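Local coordinates for 2-oxoglutarate dehydrogenase E3 component (PDB 2YQU), which probably oxidises dihydrolipoyl groups of 2-oxo acid dehydrogenase complexes with NAD(+), passing the electrons through a redox-active disulfide and a bound FAD, at residues V231-P236 and R242-G247; V303-M308 and S314-A319; A430-P435 and I440-A445. All coordinates share one frame; numbering follows the deposited sequence.

Interaction 1: V231-P236 and R242-G247; sequences VTAVVP and RVELEG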
loop_
_atom_site.group_PDB
_atom_site.type_symbol
_atom_site.label_atom_id
_atom_site.label_comp_id
_atom_site.label_asym_id
_atom_site.label_seq_id
_atom_site.Cartn_x
_atom_site.Cartn_y
_atom_site.Cartn_z
ATOM N N VAL A 231 6.734 3.366 -36.869
ATOM C CA VAL A 231 7.881 4.240 -37.076
ATOM C C VAL A 231 8.840 3.550 -38.047
ATOM O O VAL A 231 9.164 2.372 -37.880
ATOM C CB VAL A 231 8.600 4.542 -35.742
ATOM C CG1 VAL A 231 9.880 5.335 -35.985
ATOM C CG2 VAL A 231 7.667 5.288 -34.798
ATOM N N THR A 232 9.273 4.288 -39.066
ATOM C CA THR A 232 10.141 3.747 -40.108
ATOM C C THR A 232 11.566 4.285 -40.018
ATOM O O THR A 232 12.482 3.688 -40.587
ATOM C CB THR A 232 9.565 4.052 -41.497
ATOM O OG1 THR A 232 9.231 5.440 -41.602
ATOM C CG2 THR A 232 8.255 3.328 -41.714
ATOM N N ALA A 233 11.759 5.407 -39.325
ATOM C CA ALA A 233 13.099 5.948 -39.103
ATOM C C ALA A 233 13.131 6.893 -37.908
ATOM O O ALA A 233 12.154 7.570 -37.619
ATOM C CB ALA A 233 13.597 6.686 -40.355
ATOM N N VAL A 234 14.263 6.915 -37.217
ATOM C CA VAL A 234 14.550 7.942 -36.225
ATOM C C VAL A 234 15.954 8.428 -36.516
ATOM O O VAL A 234 16.891 7.638 -36.521
ATOM C CB VAL A 234 14.450 7.413 -34.784
ATOM C CG1 VAL A 234 14.718 8.540 -33.775
ATOM C CG2 VAL A 234 13.075 6.799 -34.543
ATOM N N VAL A 235 16.089 9.723 -36.782
ATOM C CA VAL A 235 17.358 10.293 -37.224
ATOM C C VAL A 235 17.683 11.559 -36.437
ATOM O O VAL A 235 16.840 12.434 -36.304
ATOM C CB VAL A 235 17.320 10.642 -38.738
ATOM C CG1 VAL A 235 18.701 11.076 -39.225
ATOM C CG2 VAL A 235 16.815 9.463 -39.554
ATOM N N PRO A 236 18.891 11.660 -35.895
ATOM C CA PRO A 236 19.311 12.906 -35.245
ATOM C C PRO A 236 19.488 14.041 -36.250
ATOM O O PRO A 236 19.821 13.802 -37.406
ATOM C CB PRO A 236 20.642 12.541 -34.574
ATOM C CG PRO A 236 21.101 11.290 -35.210
ATOM C CD PRO A 236 19.924 10.613 -35.823
ATOM N N ARG A 242 14.297 13.813 -35.925
ATOM C CA ARG A 242 13.040 13.529 -36.592
ATOM C C ARG A 242 12.657 12.065 -36.462
ATOM O O ARG A 242 13.506 11.191 -36.289
ATOM C CB ARG A 242 13.072 13.958 -38.066
ATOM C CG ARG A 242 14.012 13.181 -38.974
ATOM C CD ARG A 242 13.868 13.565 -40.450
ATOM N NE ARG A 242 14.732 12.770 -41.316
ATOM C CZ ARG A 242 16.039 12.966 -41.478
ATOM N NH1 ARG A 242 16.672 13.951 -40.850
ATOM N NH2 ARG A 242 16.719 12.169 -42.294
ATOM N N VAL A 243 11.357 11.830 -36.543
ATOM C CA VAL A 243 10.774 10.505 -36.488
ATOM C C VAL A 243 9.874 10.378 -37.705
ATOM O O VAL A 243 8.877 11.080 -37.811
ATOM C CB VAL A 243 9.923 10.313 -35.211
ATOM C CG1 VAL A 243 9.294 8.914 -35.188
ATOM C CG2 VAL A 243 10.762 10.568 -33.956
ATOM N N GLU A 244 10.233 9.500 -38.632
ATOM C CA GLU A 244 9.415 9.268 -39.814
ATOM C C GLU A 244 8.449 8.118 -39.558
ATOM O O GLU A 244 8.816 7.120 -38.933
ATOM C CB GLU A 244 10.308 8.974 -41.020
ATOM C CG GLU A 244 11.262 10.109 -41.356
ATOM C CD GLU A 244 12.308 9.728 -42.393
ATOM O OE1 GLU A 244 13.335 10.424 -42.475
ATOM O OE2 GLU A 244 12.116 8.738 -43.123
ATOM N N LEU A 245 7.214 8.276 -40.025
ATOM C CA LEU A 245 6.181 7.252 -39.904
ATOM C C LEU A 245 5.850 6.667 -41.269
ATOM O O LEU A 245 6.010 7.324 -42.288
ATOM C CB LEU A 245 4.899 7.838 -39.304
ATOM C CG LEU A 245 5.009 8.619 -37.994
ATOM C CD1 LEU A 245 3.633 9.094 -37.564
ATOM C CD2 LEU A 245 5.648 7.765 -36.916
ATOM N N GLU A 246 5.364 5.432 -41.272
ATOM C CA GLU A 246 4.870 4.805 -42.488
ATOM C C GLU A 246 3.782 5.682 -43.102
ATOM O O GLU A 246 2.828 6.060 -42.419
ATOM C CB GLU A 246 4.310 3.414 -42.185
ATOM C CG GLU A 246 3.486 2.839 -43.323
ATOM C CD GLU A 246 3.251 1.353 -43.190
ATOM O OE1 GLU A 246 3.365 0.658 -44.213
ATOM O OE2 GLU A 246 2.946 0.881 -42.076
ATOM N N GLY A 247 3.942 6.004 -44.384
ATOM C CA GLY A 247 3.007 6.848 -45.107
ATOM C C GLY A 247 3.514 8.250 -45.418
ATOM O O GLY A 247 2.899 8.939 -46.225
HETATM O O HOH W 1 11.087 6.389 -43.288
#

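Interaction 2: V303-M308 and S314-A319; sequences VVRGPM and SEEGIA. With FAD (flavin-adenine dinucleotide), chain D; CO3 (carbonate ion), chain C.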
loop_
_atom_site.group_PDB
_atom_site.type_symbol
_atom_site.label_atom_id
_atom_site.label_comp_id
_atom_site.label_asym_id
_atom_site.label_seq_id
_atom_site.Cartn_x
_atom_site.Cartn_y
_atom_site.Cartn_z
ATOM N N VAL A 303 17.761 -12.649 -19.271
ATOM C CA VAL A 303 18.396 -13.442 -20.324
ATOM C C VAL A 303 17.627 -14.728 -20.685
ATOM O O VAL A 303 17.925 -15.357 -21.684
ATOM C CB VAL A 303 19.879 -13.774 -19.991
ATOM C CG1 VAL A 303 20.002 -15.015 -19.103
ATOM C CG2 VAL A 303 20.677 -13.948 -21.270
ATOM N N VAL A 304 16.637 -15.103 -19.878
ATOM C CA VAL A 304 15.790 -16.255 -20.167
ATOM C C VAL A 304 14.329 -15.821 -20.320
ATOM O O VAL A 304 13.996 -14.655 -20.131
ATOM C CB VAL A 304 15.921 -17.371 -19.082
ATOM C CG1 VAL A 304 17.386 -17.747 -18.877
ATOM C CG2 VAL A 304 15.298 -16.947 -17.775
ATOM N N ARG A 305 13.473 -16.770 -20.680
ATOM C CA ARG A 305 12.049 -16.502 -20.919
ATOM C C ARG A 305 11.358 -15.926 -19.686
ATOM O O ARG A 305 11.816 -16.122 -18.567
ATOM C CB ARG A 305 11.317 -17.779 -21.364
ATOM C CG ARG A 305 10.928 -18.763 -20.243
ATOM C CD ARG A 305 12.100 -19.508 -19.632
ATOM N NE ARG A 305 11.708 -20.347 -18.496
ATOM C CZ ARG A 305 11.673 -19.949 -17.229
ATOM N NH1 ARG A 305 11.979 -18.698 -16.894
ATOM N NH2 ARG A 305 11.323 -20.809 -16.285
ATOM N N GLY A 306 10.238 -15.242 -19.907
ATOM C CA GLY A 306 9.405 -14.751 -18.823
ATOM C C GLY A 306 9.487 -13.243 -18.675
ATOM O O GLY A 306 10.320 -12.606 -19.328
ATOM N N PRO A 307 8.643 -12.670 -17.808
ATOM C CA PRO A 307 8.577 -11.213 -17.641
ATOM C C PRO A 307 9.924 -10.622 -17.229
ATOM O O PRO A 307 10.569 -11.127 -16.310
ATOM C CB PRO A 307 7.526 -11.027 -16.533
ATOM C CG PRO A 307 6.749 -12.282 -16.512
ATOM C CD PRO A 307 7.689 -13.369 -16.929
ATOM N N MET A 308 10.327 -9.551 -17.902
ATOM C CA MET A 308 11.617 -8.938 -17.662
ATOM C C MET A 308 11.477 -7.953 -16.514
ATOM O O MET A 308 11.392 -6.737 -16.726
ATOM C CB MET A 308 12.141 -8.266 -18.928
ATOM C CG MET A 308 12.640 -9.241 -19.955
ATOM S SD MET A 308 13.381 -8.395 -21.361
ATOM C CE MET A 308 12.788 -9.401 -22.603
ATOM N N SER A 314 15.272 -12.003 -9.419
ATOM C CA SER A 314 15.749 -12.356 -8.089
ATOM C C SER A 314 15.106 -13.649 -7.596
ATOM O O SER A 314 15.773 -14.484 -7.013
ATOM C CB SER A 314 15.513 -11.210 -7.097
ATOM O OG SER A 314 14.128 -10.919 -6.961
ATOM N N GLU A 315 13.811 -13.825 -7.838
ATOM C CA GLU A 315 13.149 -15.052 -7.419
ATOM C C GLU A 315 13.708 -16.263 -8.149
ATOM O O GLU A 315 13.802 -17.344 -7.574
ATOM C CB GLU A 315 11.634 -14.956 -7.614
ATOM C CG GLU A 315 10.961 -13.995 -6.641
ATOM C CD GLU A 315 10.833 -14.544 -5.231
ATOM O OE1 GLU A 315 11.718 -15.301 -4.788
ATOM O OE2 GLU A 315 9.841 -14.204 -4.552
ATOM N N GLU A 316 14.098 -16.068 -9.409
ATOM C CA GLU A 316 14.693 -17.132 -10.208
ATOM C C GLU A 316 16.096 -17.439 -9.695
ATOM O O GLU A 316 16.509 -18.592 -9.676
ATOM C CB GLU A 316 14.715 -16.759 -11.693
ATOM C CG GLU A 316 13.391 -17.008 -12.384
ATOM C CD GLU A 316 13.363 -16.613 -13.840
ATOM O OE1 GLU A 316 14.229 -15.835 -14.280
ATOM O OE2 GLU A 316 12.443 -17.071 -14.548
ATOM N N GLY A 317 16.808 -16.405 -9.263
ATOM C CA GLY A 317 18.116 -16.559 -8.652
ATOM C C GLY A 317 18.036 -17.412 -7.389
ATOM O O GLY A 317 18.840 -18.329 -7.206
ATOM N N ILE A 318 17.045 -17.129 -6.547
ATOM C CA ILE A 318 16.826 -17.888 -5.314
ATOM C C ILE A 318 16.539 -19.356 -5.639
ATOM O O ILE A 318 17.142 -20.266 -5.040
ATOM C CB ILE A 318 15.646 -17.286 -4.491
ATOM C CG1 ILE A 318 15.978 -15.873 -3.986
ATOM C CG2 ILE A 318 15.274 -18.210 -3.322
ATOM C CD1 ILE A 318 17.110 -15.782 -3.043
ATOM N N ALA A 319 15.623 -19.587 -6.579
ATOM C CA ALA A 319 15.199 -20.942 -6.949
ATOM C C ALA A 319 16.337 -21.735 -7.582
ATOM O O ALA A 319 16.453 -22.940 -7.359
ATOM C CB ALA A 319 14.011 -20.889 -7.906
HETATM P PA FAD D . 20.575 -7.000 -15.084
HETATM O O1A FAD D . 20.562 -6.337 -16.411
HETATM O O2A FAD D . 19.939 -6.150 -13.976
HETATM O O5B FAD D . 22.080 -7.403 -14.721
HETATM C C5B FAD D . 22.902 -7.986 -15.701
HETATM C C4B FAD D . 24.327 -7.588 -15.383
HETATM O O4B FAD D . 25.192 -8.465 -16.075
HETATM C C3B FAD D . 24.666 -6.174 -15.846
HETATM O O3B FAD D . 25.107 -5.397 -14.755
HETATM C C2B FAD D . 25.775 -6.361 -16.864
HETATM O O2B FAD D . 26.764 -5.362 -16.757
HETATM C C1B FAD D . 26.317 -7.737 -16.515
HETATM N N9A FAD D . 26.917 -8.520 -17.600
HETATM C C8A FAD D . 26.360 -8.878 -18.801
HETATM N N7A FAD D . 27.235 -9.652 -19.470
HETATM C C5A FAD D . 28.346 -9.793 -18.711
HETATM C C6A FAD D . 29.547 -10.470 -18.903
HETATM N N6A FAD D . 29.751 -11.288 -19.932
HETATM N N1A FAD D . 30.482 -10.411 -17.902
HETATM C C2A FAD D . 30.279 -9.717 -16.735
HETATM N N3A FAD D . 29.083 -9.056 -16.549
HETATM C C4A FAD D . 28.152 -9.093 -17.530
HETATM N N1 FAD D . 11.990 -3.904 -13.329
HETATM C C2 FAD D . 11.114 -3.978 -12.267
HETATM O O2 FAD D . 10.808 -5.064 -11.766
HETATM N N3 FAD D . 10.570 -2.827 -11.756
HETATM C C4 FAD D . 10.882 -1.601 -12.299
HETATM O O4 FAD D . 10.527 -0.612 -11.679
HETATM C C4X FAD D . 11.770 -1.505 -13.369
HETATM N N5 FAD D . 12.092 -0.274 -13.920
HETATM C C5X FAD D . 12.987 -0.220 -14.986
HETATM C C6 FAD D . 13.307 1.022 -15.541
HETATM C C7 FAD D . 14.204 1.098 -16.616
HETATM C C7M FAD D . 14.605 2.460 -17.119
HETATM C C8 FAD D . 14.778 -0.061 -17.128
HETATM C C8M FAD D . 15.968 0.002 -18.051
HETATM C C9 FAD D . 14.453 -1.301 -16.574
HETATM C C9A FAD D . 13.550 -1.388 -15.507
HETATM N N10 FAD D . 13.208 -2.625 -14.956
HETATM C C10 FAD D . 12.324 -2.673 -13.888
HETATM C "C1'" FAD D . 13.679 -3.931 -15.542
HETATM C "C2'" FAD D . 14.862 -4.430 -14.708
HETATM O "O2'" FAD D . 15.916 -3.479 -14.716
HETATM C "C3'" FAD D . 15.354 -5.801 -15.162
HETATM O "O3'" FAD D . 14.262 -6.698 -15.233
HETATM C "C4'" FAD D . 16.374 -6.368 -14.181
HETATM O "O4'" FAD D . 17.475 -5.501 -14.061
HETATM C "C5'" FAD D . 16.815 -7.771 -14.612
HETATM O "O5'" FAD D . 17.816 -8.254 -13.744
HETATM P P FAD D . 18.941 -9.270 -14.279
HETATM O O1P FAD D . 19.794 -9.698 -13.129
HETATM O O2P FAD D . 18.330 -10.386 -15.107
HETATM O O3P FAD D . 19.859 -8.427 -15.304
HETATM C C CO3 C . 14.832 -7.730 -5.938
HETATM O O1 CO3 C . 15.789 -7.513 -5.069
HETATM O O2 CO3 C . 14.929 -7.244 -7.137
HETATM O O3 CO3 C . 13.773 -8.432 -5.633
#

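Interaction 3: A430-P435 and I440-A445; sequences APHAHP and ILKEAA. With FAD (flavin-adenine dinucleotide), chain H.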
loop_
_atom_site.group_PDB
_atom_site.type_symbol
_atom_site.label_atom_id
_atom_site.label_comp_id
_atom_site.label_asym_id
_atom_site.label_seq_id
_atom_site.Cartn_x
_atom_site.Cartn_y
_atom_site.Cartn_z
ATOM N N ALA A 430 -11.288 -11.610 4.572
ATOM C CA ALA A 430 -10.188 -11.198 5.438
ATOM C C ALA A 430 -10.398 -9.754 5.898
ATOM O O ALA A 430 -10.937 -8.940 5.140
ATOM C CB ALA A 430 -8.867 -11.333 4.718
ATOM N N PRO A 431 -10.019 -9.436 7.133
ATOM C CA PRO A 431 -10.168 -8.061 7.620
ATOM C C PRO A 431 -9.340 -7.090 6.807
ATOM O O PRO A 431 -8.222 -7.400 6.404
ATOM C CB PRO A 431 -9.656 -8.127 9.061
ATOM C CG PRO A 431 -9.717 -9.569 9.432
ATOM C CD PRO A 431 -9.473 -10.326 8.172
ATOM N N HIS A 432 -9.904 -5.923 6.550
ATOM C CA HIS A 432 -9.163 -4.845 5.921
ATOM C C HIS A 432 -9.433 -3.568 6.671
ATOM O O HIS A 432 -10.586 -3.259 6.965
ATOM C CB HIS A 432 -9.569 -4.697 4.467
ATOM C CG HIS A 432 -9.109 -5.828 3.599
ATOM N ND1 HIS A 432 -9.848 -6.978 3.419
ATOM C CD2 HIS A 432 -7.958 -6.006 2.909
ATOM C CE1 HIS A 432 -9.191 -7.796 2.615
ATOM N NE2 HIS A 432 -8.041 -7.229 2.290
ATOM N N ALA A 433 -8.358 -2.847 6.988
ATOM C CA ALA A 433 -8.423 -1.568 7.683
ATOM C C ALA A 433 -9.351 -0.591 6.974
ATOM O O ALA A 433 -9.326 -0.474 5.742
ATOM C CB ALA A 433 -7.018 -0.969 7.787
ATOM N N HIS A 434 -10.190 0.088 7.755
ATOM C CA HIS A 434 -10.995 1.188 7.243
ATOM C C HIS A 434 -10.480 2.514 7.825
ATOM O O HIS A 434 -10.190 2.566 9.018
ATOM C CB HIS A 434 -12.449 0.980 7.639
ATOM C CG HIS A 434 -13.344 2.099 7.224
ATOM N ND1 HIS A 434 -13.835 2.223 5.944
ATOM C CD2 HIS A 434 -13.824 3.156 7.919
ATOM C CE1 HIS A 434 -14.583 3.310 5.870
ATOM N NE2 HIS A 434 -14.590 3.894 7.054
ATOM N N PRO A 435 -10.373 3.588 7.038
ATOM C CA PRO A 435 -10.561 3.599 5.587
ATOM C C PRO A 435 -9.217 3.407 4.891
ATOM O O PRO A 435 -8.273 4.124 5.198
ATOM C CB PRO A 435 -11.093 5.013 5.313
ATOM C CG PRO A 435 -10.689 5.839 6.528
ATOM C CD PRO A 435 -10.078 4.933 7.556
ATOM N N ILE A 440 -10.677 -1.604 -1.468
ATOM C CA ILE A 440 -11.054 -1.727 -2.881
ATOM C C ILE A 440 -10.798 -3.159 -3.363
ATOM O O ILE A 440 -11.611 -3.744 -4.075
ATOM C CB ILE A 440 -10.295 -0.703 -3.750
ATOM C CG1 ILE A 440 -10.622 0.726 -3.296
ATOM C CG2 ILE A 440 -10.611 -0.899 -5.251
ATOM C CD1 ILE A 440 -9.696 1.767 -3.863
ATOM N N LEU A 441 -9.646 -3.708 -2.986
ATOM C CA LEU A 441 -9.327 -5.093 -3.294
ATOM C C LEU A 441 -10.297 -6.053 -2.612
ATOM O O LEU A 441 -10.766 -7.004 -3.240
ATOM C CB LEU A 441 -7.893 -5.416 -2.876
ATOM C CG LEU A 441 -7.449 -6.871 -3.067
ATOM C CD1 LEU A 441 -7.511 -7.272 -4.541
ATOM C CD2 LEU A 441 -6.058 -7.034 -2.521
ATOM N N LYS A 442 -10.598 -5.790 -1.340
ATOM C CA LYS A 442 -11.534 -6.605 -0.566
ATOM C C LYS A 442 -12.876 -6.715 -1.284
ATOM O O LYS A 442 -13.386 -7.817 -1.475
ATOM C CB LYS A 442 -11.756 -6.003 0.819
ATOM C CG LYS A 442 -12.696 -6.797 1.719
ATOM C CD LYS A 442 -13.127 -5.959 2.908
ATOM C CE LYS A 442 -14.124 -6.689 3.775
ATOM N NZ LYS A 442 -14.897 -5.744 4.621
ATOM N N GLU A 443 -13.437 -5.570 -1.678
ATOM C CA GLU A 443 -14.755 -5.537 -2.301
ATOM C C GLU A 443 -14.721 -6.148 -3.698
ATOM O O GLU A 443 -15.659 -6.831 -4.089
ATOM C CB GLU A 443 -15.323 -4.107 -2.337
ATOM C CG GLU A 443 -15.591 -3.475 -0.976
ATOM C CD GLU A 443 -16.872 -3.947 -0.299
ATOM O OE1 GLU A 443 -17.761 -4.488 -0.978
ATOM O OE2 GLU A 443 -16.988 -3.786 0.934
ATOM N N ALA A 444 -13.629 -5.928 -4.440
ATOM C CA ALA A 444 -13.461 -6.556 -5.751
ATOM C C ALA A 444 -13.476 -8.078 -5.604
ATOM O O ALA A 444 -14.089 -8.778 -6.406
ATOM C CB ALA A 444 -12.162 -6.107 -6.410
ATOM N N ALA A 445 -12.814 -8.576 -4.560
ATOM C CA ALA A 445 -12.717 -10.007 -4.311
ATOM C C ALA A 445 -14.078 -10.581 -3.954
ATOM O O ALA A 445 -14.441 -11.628 -4.458
ATOM C CB ALA A 445 -11.724 -10.300 -3.219
HETATM P PA FAD H . -21.037 4.045 15.505
HETATM O O1A FAD H . -20.785 5.013 16.593
HETATM O O2A FAD H . -20.243 4.343 14.236
HETATM O O5B FAD H . -22.602 3.987 15.161
HETATM C C5B FAD H . -23.556 3.930 16.190
HETATM C C4B FAD H . -24.780 4.694 15.726
HETATM O O4B FAD H . -25.855 4.359 16.582
HETATM C C3B FAD H . -24.598 6.205 15.796
HETATM O O3B FAD H . -24.812 6.738 14.509
HETATM C C2B FAD H . -25.628 6.656 16.822
HETATM O O2B FAD H . -26.218 7.895 16.505
HETATM C C1B FAD H . -26.630 5.516 16.807
HETATM N N9A FAD H . -27.387 5.298 18.045
HETATM C C8A FAD H . -26.906 5.135 19.313
HETATM N N7A FAD H . -27.944 4.915 20.144
HETATM C C5A FAD H . -29.085 4.925 19.425
HETATM C C6A FAD H . -30.425 4.754 19.764
HETATM N N6A FAD H . -30.789 4.200 20.918
HETATM N N1A FAD H . -31.342 4.833 18.745
HETATM C C2A FAD H . -31.000 5.058 17.435
HETATM N N3A FAD H . -29.671 5.216 17.115
HETATM C C4A FAD H . -28.748 5.164 18.100
HETATM N N1 FAD H . -12.020 3.716 13.288
HETATM C C2 FAD H . -11.236 3.114 12.331
HETATM O O2 FAD H . -11.310 1.896 12.158
HETATM N N3 FAD H . -10.379 3.871 11.563
HETATM C C4 FAD H . -10.274 5.233 11.753
HETATM O O4 FAD H . -9.769 5.893 10.844
HETATM C C4X FAD H . -11.064 5.849 12.732
HETATM N N5 FAD H . -10.991 7.209 12.947
HETATM C C5X FAD H . -11.796 7.800 13.911
HETATM C C6 FAD H . -11.701 9.170 14.110
HETATM C C7 FAD H . -12.489 9.805 15.069
HETATM C C7M FAD H . -12.357 11.296 15.239
HETATM C C8 FAD H . -13.378 9.062 15.841
HETATM C C8M FAD H . -14.489 9.756 16.585
HETATM C C9 FAD H . -13.468 7.677 15.651
HETATM C C9A FAD H . -12.673 7.038 14.686
HETATM N N10 FAD H . -12.743 5.667 14.473
HETATM C C10 FAD H . -11.933 5.080 13.500
HETATM C "C1'" FAD H . -13.544 4.754 15.355
HETATM C "C2'" FAD H . -14.852 4.430 14.636
HETATM O "O2'" FAD H . -15.562 5.615 14.348
HETATM C "C3'" FAD H . -15.720 3.484 15.442
HETATM O "O3'" FAD H . -14.942 2.356 15.799
HETATM C "C4'" FAD H . -16.915 3.021 14.616
HETATM O "O4'" FAD H . -17.713 4.121 14.216
HETATM C "C5'" FAD H . -17.748 2.020 15.405
HETATM O "O5'" FAD H . -18.856 1.649 14.621
HETATM P P FAD H . -20.237 1.256 15.354
HETATM O O1P FAD H . -21.217 0.828 14.338
HETATM O O2P FAD H . -20.024 0.240 16.472
HETATM O O3P FAD H . -20.748 2.584 16.096
HETATM O O HOH W 2 -13.001 -5.772 6.605
#

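Interaction 1: V231-P236 and R242-G247
Two residues, Thr232 and Ala233, are set against the single residue Glu244 across two antiparallel strands whose axes run 161° apart. Backbone bonds come first. Val235 and Arg242 form a hydrogen-bonded pair, Val235 N giving to Arg242 O at 3.0 Å and Arg242 N returning to Val235 O. Further along, Glu244 N binds Ala233 O, while Glu244 O takes Thr232 N at 2.9 Å and, weakly, Ala233 N. The register therefore slips by one.

Apolar contacts lie on the face of Val234 and Val243. Val231 reaches them from beyond the bulge: its CG1, anti to the backbone N (chi1 174°), meets Val243 CG1 at 3.7 Å, and its CG2 touches Leu245 CD2 at 3.8 Å. Leu196 of strand 192-196 packs on Val231, Val243 and Leu245.

Charged and polar groups gather on the other face. Val235 CB stands 3.8 Å from the plane of the Arg242 guanidinium, over its centre. Arg242 NE points in plane to the anti lone pair of Glu244 OE1, a nearly straight salt bridge of 3.0 Å. A carboxylate from each strand, Glu244 at NE and Glu237 at NH1, together with Val235 against one face, fixes the turn of the guanidinium. The other carboxylate oxygen, Glu244 OE2, receives a bond of 2.6 Å from a water that also binds Thr232 OG1.

Val231 belongs to the NAD(+) site, though no NAD(+) is bound to this chain. The arrangement is a beta hairpin carrying a classic beta bulge, in the three-stranded antiparallel sheet of the NAD-binding domain.

Interaction 2: V303-M308 and S314-A319
Glu316 reaches from helix 310-326 to the loop at Val304 and Arg305, its side chain spanning a gap that keeps the nearest CA atoms, those of Val304 and Glu316, 10.1 Å apart. From CB, which leaves the helix toward the loop, CG lies anti to the carbonyl carbon (chi1 -81°), and the chain then runs extended, delivering CD to the loop. There the two oxygens part company. Glu316 OE1 lies 3.8 Å from the methyl Val304 CG2, which comes from the opposite direction; its polar partners are Lys312 NZ, in a salt bridge, and Gly301 N. Glu316 OE2 takes Arg305 NH1 at 2.9 Å, with an N-H...O angle of 148°. The oxygen sits at the guanidinium edge, in that group's plane, whereas the arginine meets it on the syn side but 33° out of the carboxylate plane, since the two flat groups are twisted against each other.

Tyr333 OH also bonds to OE2 and to Arg305 NH2, so hydroxyl, carboxylate and guanidinium close a triangle. Were Glu316 an alanine, Arg305 and Lys312 would probably lose their shared counter-charge, the amide of Gly301 this acceptor, and the loop could shift against the helix.

Beyond this link the loop runs on to Met308, whose O is 3.2 Å from O3' of the FAD. A buried carboxylate held by two cationic side chains, a hydroxyl and a backbone amide is likely to stay ionised, and it joins the first half of helix 310-326 to the loop that leads to the flavin cofactor.

Interaction 3: A430-P435 and I440-A445
Ala430 and His432 share one partner, Lys442 of helix 438-449, whose side chain crosses the His432 ring. At Ala430, the first residue to leave helical geometry after helix 424-429, O lies 4.1 Å from Lys442 CE. The same oxygen receives a weak, bent bond from His432 ND1, 2.8 Å long with an N-H...O angle of only 118°. Pro431 carries the chain on and packs against Phe419 of the second subunit.

His432 makes the main contact. Its N binds a water, which in turn accepts from Lys442 NZ at 2.7 Å, and its imidazole receives the aliphatic part of the lysine over one face: Lys442 CB stands 3.7 Å from the ring centroid, 27° off the normal, a CH-pi contact. CB is offset toward the rim, and Lys442 CG comes 3.3 Å from His432 ND1. Because Lys442 CG is anti to the backbone N (chi1 -179°) and the rest of the chain is extended, the methylenes pass obliquely across the ring and bring the ammonium to the water. NE2 is hydrogen-bonded to Glu413, so the ring is held chiefly there and by the lysine over its face, with the weak ND1 bond besides.

This loop-helix unit belongs to the dimerisation domain of the pyridine nucleotide-disulfide oxidoreductases, where one subunit completes the other's active site. After Ala433 comes His434, the predicted proton acceptor, paired through ND1 with Glu439. Its side chain packs on Cys40 of the second subunit. His434 O accepts a bond of 2.9 Å from N3 of the flavin held by that subunit. Pro435 follows through a cis peptide, and its CD lies 3.4 Å from the flavin O4.

In the fold
From the N terminus the three contacts come in series, none nesting in or crossing another. Interaction 1 closes a tight hairpin, strand 231-237 with strand 240-245, within the antiparallel sheet of the NAD-binding part. Interaction 2 follows, its centre about 34 Å from that of interaction 1, and ties the loop after strand 297-299 to helix 310-326 beside the chain's own FAD. Interaction 3, in the dimerisation domain, joins the loop between helices 424-429 and 438-449 to the latter, on the far side of the chain's centre from interaction 1. Interactions 2 and 3 both touch the second subunit, and 430-435 reaches the FAD bound there.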